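Local coordinates for putative lipoprotein (PDB 4KT3), which is probably the immunity protein of a type VI secretion effector-immunity pair, countering a peptidoglycan glycoside hydrolase effector, at residues T117-S120 / L121-K125. Sequence-based numbering, arbitrary orientation.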
ATOM      1  N   THR B 117     -20.122  -0.570 -19.543  1.00 19.22           N
ATOM      2  CA  THR B 117     -19.469   0.717 -19.792  1.00 22.83           C
ATOM      3  C   THR B 117     -19.105   0.935 -21.260  1.00 22.33           C
ATOM      4  O   THR B 117     -18.914   2.073 -21.698  1.00 25.79           O
ATOM      5  CB  THR B 117     -18.192   0.854 -18.982  1.00 20.45           C
ATOM      6  OG1 THR B 117     -17.237  -0.110 -19.452  1.00 20.84           O
ATOM      7  CG2 THR B 117     -18.472   0.647 -17.495  1.00 22.62           C
ATOM      8  N   GLY B 118     -18.997  -0.148 -22.020  1.00 22.12           N
ATOM      9  CA  GLY B 118     -18.602  -0.049 -23.418  1.00 24.28           C
ATOM     10  C   GLY B 118     -17.118   0.239 -23.609  1.00 22.03           C
ATOM     11  O   GLY B 118     -16.679   0.518 -24.732  1.00 22.12           O
ATOM     12  N   LYS B 119     -16.347   0.153 -22.522  1.00 21.45           N
ATOM     13  CA  LYS B 119     -14.921   0.486 -22.520  1.00 22.08           C
ATOM     14  C   LYS B 119     -14.042  -0.764 -22.549  1.00 19.89           C
ATOM     15  O   LYS B 119     -14.470  -1.852 -22.141  1.00 20.40           O
ATOM     16  CB  LYS B 119     -14.575   1.287 -21.264  1.00 24.21           C
ATOM     17  CG  LYS B 119     -15.324   2.597 -21.119  1.00 30.24           C
ATOM     18  CD  LYS B 119     -14.945   3.570 -22.210  1.00 36.26           C
ATOM     19  CE  LYS B 119     -15.504   4.960 -21.925  1.00 38.75           C
ATOM     20  NZ  LYS B 119     -16.984   4.932 -21.791  1.00 41.47           N
ATOM     21  N   SER B 120     -12.805  -0.594 -23.009  1.00 21.87           N
ATOM     22  CA  SER B 120     -11.864  -1.700 -23.155  1.00 21.17           C
ATOM     23  C   SER B 120     -10.586  -1.468 -22.352  1.00 18.25           C
ATOM     24  O   SER B 120     -10.331  -0.367 -21.866  1.00 18.57           O
ATOM     25  CB  SER B 120     -11.485  -1.863 -24.625  1.00 23.49           C
ATOM     26  OG  SER B 120     -10.611  -0.820 -25.030  1.00 24.41           O
ATOM     27  N   LEU B 121      -9.763  -2.501 -22.236  1.00 20.94           N
ATOM     28  CA  LEU B 121      -8.445  -2.336 -21.628  1.00 17.98           C
ATOM     29  C   LEU B 121      -7.589  -1.352 -22.436  1.00 18.49           C
ATOM     30  O   LEU B 121      -6.838  -0.555 -21.870  1.00 19.68           O
ATOM     31  CB  LEU B 121      -7.740  -3.688 -21.499  1.00 16.83           C
ATOM     32  CG  LEU B 121      -8.403  -4.673 -20.533  1.00 21.81           C
ATOM     33  CD1 LEU B 121      -7.728  -6.026 -20.612  1.00 19.43           C
ATOM     34  CD2 LEU B 121      -8.354  -4.146 -19.102  1.00 20.31           C
ATOM     35  N   ALA B 122      -7.709  -1.390 -23.759  1.00 18.87           N
ATOM     36  CA  ALA B 122      -6.940  -0.481 -24.602  1.00 20.10           C
ATOM     37  C   ALA B 122      -7.366   0.982 -24.401  1.00 21.96           C
ATOM     38  O   ALA B 122      -6.535   1.895 -24.481  1.00 24.23           O
ATOM     39  CB  ALA B 122      -7.061  -0.884 -26.063  1.00 23.44           C
ATOM     40  N   ASP B 123      -8.651   1.203 -24.134  1.00 22.12           N
ATOM     41  CA  ASP B 123      -9.170   2.556 -23.888  1.00 23.73           C
ATOM     42  C   ASP B 123      -8.484   3.239 -22.701  1.00 23.14           C
ATOM     43  O   ASP B 123      -8.380   4.470 -22.663  1.00 26.05           O
ATOM     44  CB  ASP B 123     -10.675   2.537 -23.607  1.00 23.34           C
ATOM     45  CG  ASP B 123     -11.513   2.227 -24.839  1.00 26.91           C
ATOM     46  OD1 ASP B 123     -12.643   1.717 -24.662  1.00 26.77           O
ATOM     47  OD2 ASP B 123     -11.061   2.496 -25.974  1.00 30.32           O
ATOM     48  N   GLU B 124      -8.027   2.451 -21.731  1.00 22.34           N
ATOM     49  CA  GLU B 124      -7.399   3.008 -20.529  1.00 18.46           C
ATOM     50  C   GLU B 124      -5.887   2.750 -20.486  1.00 20.95           C
ATOM     51  O   GLU B 124      -5.284   2.729 -19.416  1.00 18.33           O
ATOM     52  CB  GLU B 124      -8.097   2.479 -19.259  1.00 17.63           C
ATOM     53  CG  GLU B 124      -8.010   0.973 -19.047  1.00 16.96           C
ATOM     54  CD  GLU B 124      -8.996   0.431 -18.007  1.00 16.73           C
ATOM     55  OE1 GLU B 124      -9.972   1.125 -17.635  1.00 18.41           O
ATOM     56  OE2 GLU B 124      -8.801  -0.718 -17.572  1.00 18.25           O
ATOM     57  N   LYS B 125      -5.277   2.571 -21.654  1.00 20.10           N
ATOM     58  CA  LYS B 125      -3.840   2.292 -21.742  1.00 22.26           C
ATOM     59  C   LYS B 125      -2.999   3.348 -21.018  1.00 23.15           C
ATOM     60  O   LYS B 125      -2.101   3.012 -20.244  1.00 21.72           O
ATOM     61  CB  LYS B 125      -3.414   2.187 -23.211  1.00 23.63           C
ATOM     62  CG  LYS B 125      -1.964   1.780 -23.411  1.00 31.77           C
ATOM     63  CD  LYS B 125      -1.598   1.790 -24.891  1.00 38.77           C
ATOM     64  CE  LYS B 125      -0.101   1.601 -25.101  1.00 43.03           C
ATOM     65  NZ  LYS B 125       0.330   2.045 -26.464  1.00 47.71           N
TER
HETATM   66  O   HOH W   1     -14.682   1.672 -26.307  1.00 30.12           O
HETATM   67  O   HOH W   2     -11.363   1.636 -20.146  1.00 17.81           O
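The carboxylate of Asp123 turns one face to Ser120. Ser120 OG sits almost directly above the carboxylate carbon, 3.2 Å from Asp123 CG. Ser120 N is on the same side and meets Asp123 OD1 at 2.8 Å, 43° out of the carboxylate plane. CD of Lys119 lies toward the opposite face, 3.8 Å from Asp123 OD1. A water comes to OD1 near the level of the plane and donates to Gly118 O. This is the turn after helix 104-117, which begins with an ST turn at Thr117.

The return bond runs from Asp123 N to Ser120 OG, 3.0 Å long with an N-H...O angle of 150°. The two bonds are reciprocal, each amide going to the other residue's side chain. They close a turn in which Leu121 to Asp123 have helical backbone angles without regular helix bonds. Asp123 N also makes a weak bond to Ser120 O. The Ser120 hydroxyl lies between its own N and carbonyl carbon (chi1 74°), which directs OG to the Asp123 amide. The Asp123 CG, anti to its carbonyl carbon, swings the acid back to the Ser120 amide. At the surface, the turn links helix 104-117 to helix 125-129.

Gly118 ends helix 104-117 with positive phi. The ST turn spans this point: Thr117 OG1 accepts from Lys119 N and is also hydrogen-bonded to Asn88 O. Lys119 bends at chi2 and chi4, and its ammonium makes a weak bond to Thr117 O. Its NZ stays 6.1 Å from Asp123 OD1, so no salt bridge forms.

Glu124 is buried at the N-cap position of helix 125-129. Its carboxylate is held by Ser86 and Thr89. A second water joins it to the turn, donating to Ser120 O and, over 2.9 Å, to Glu124 OE1.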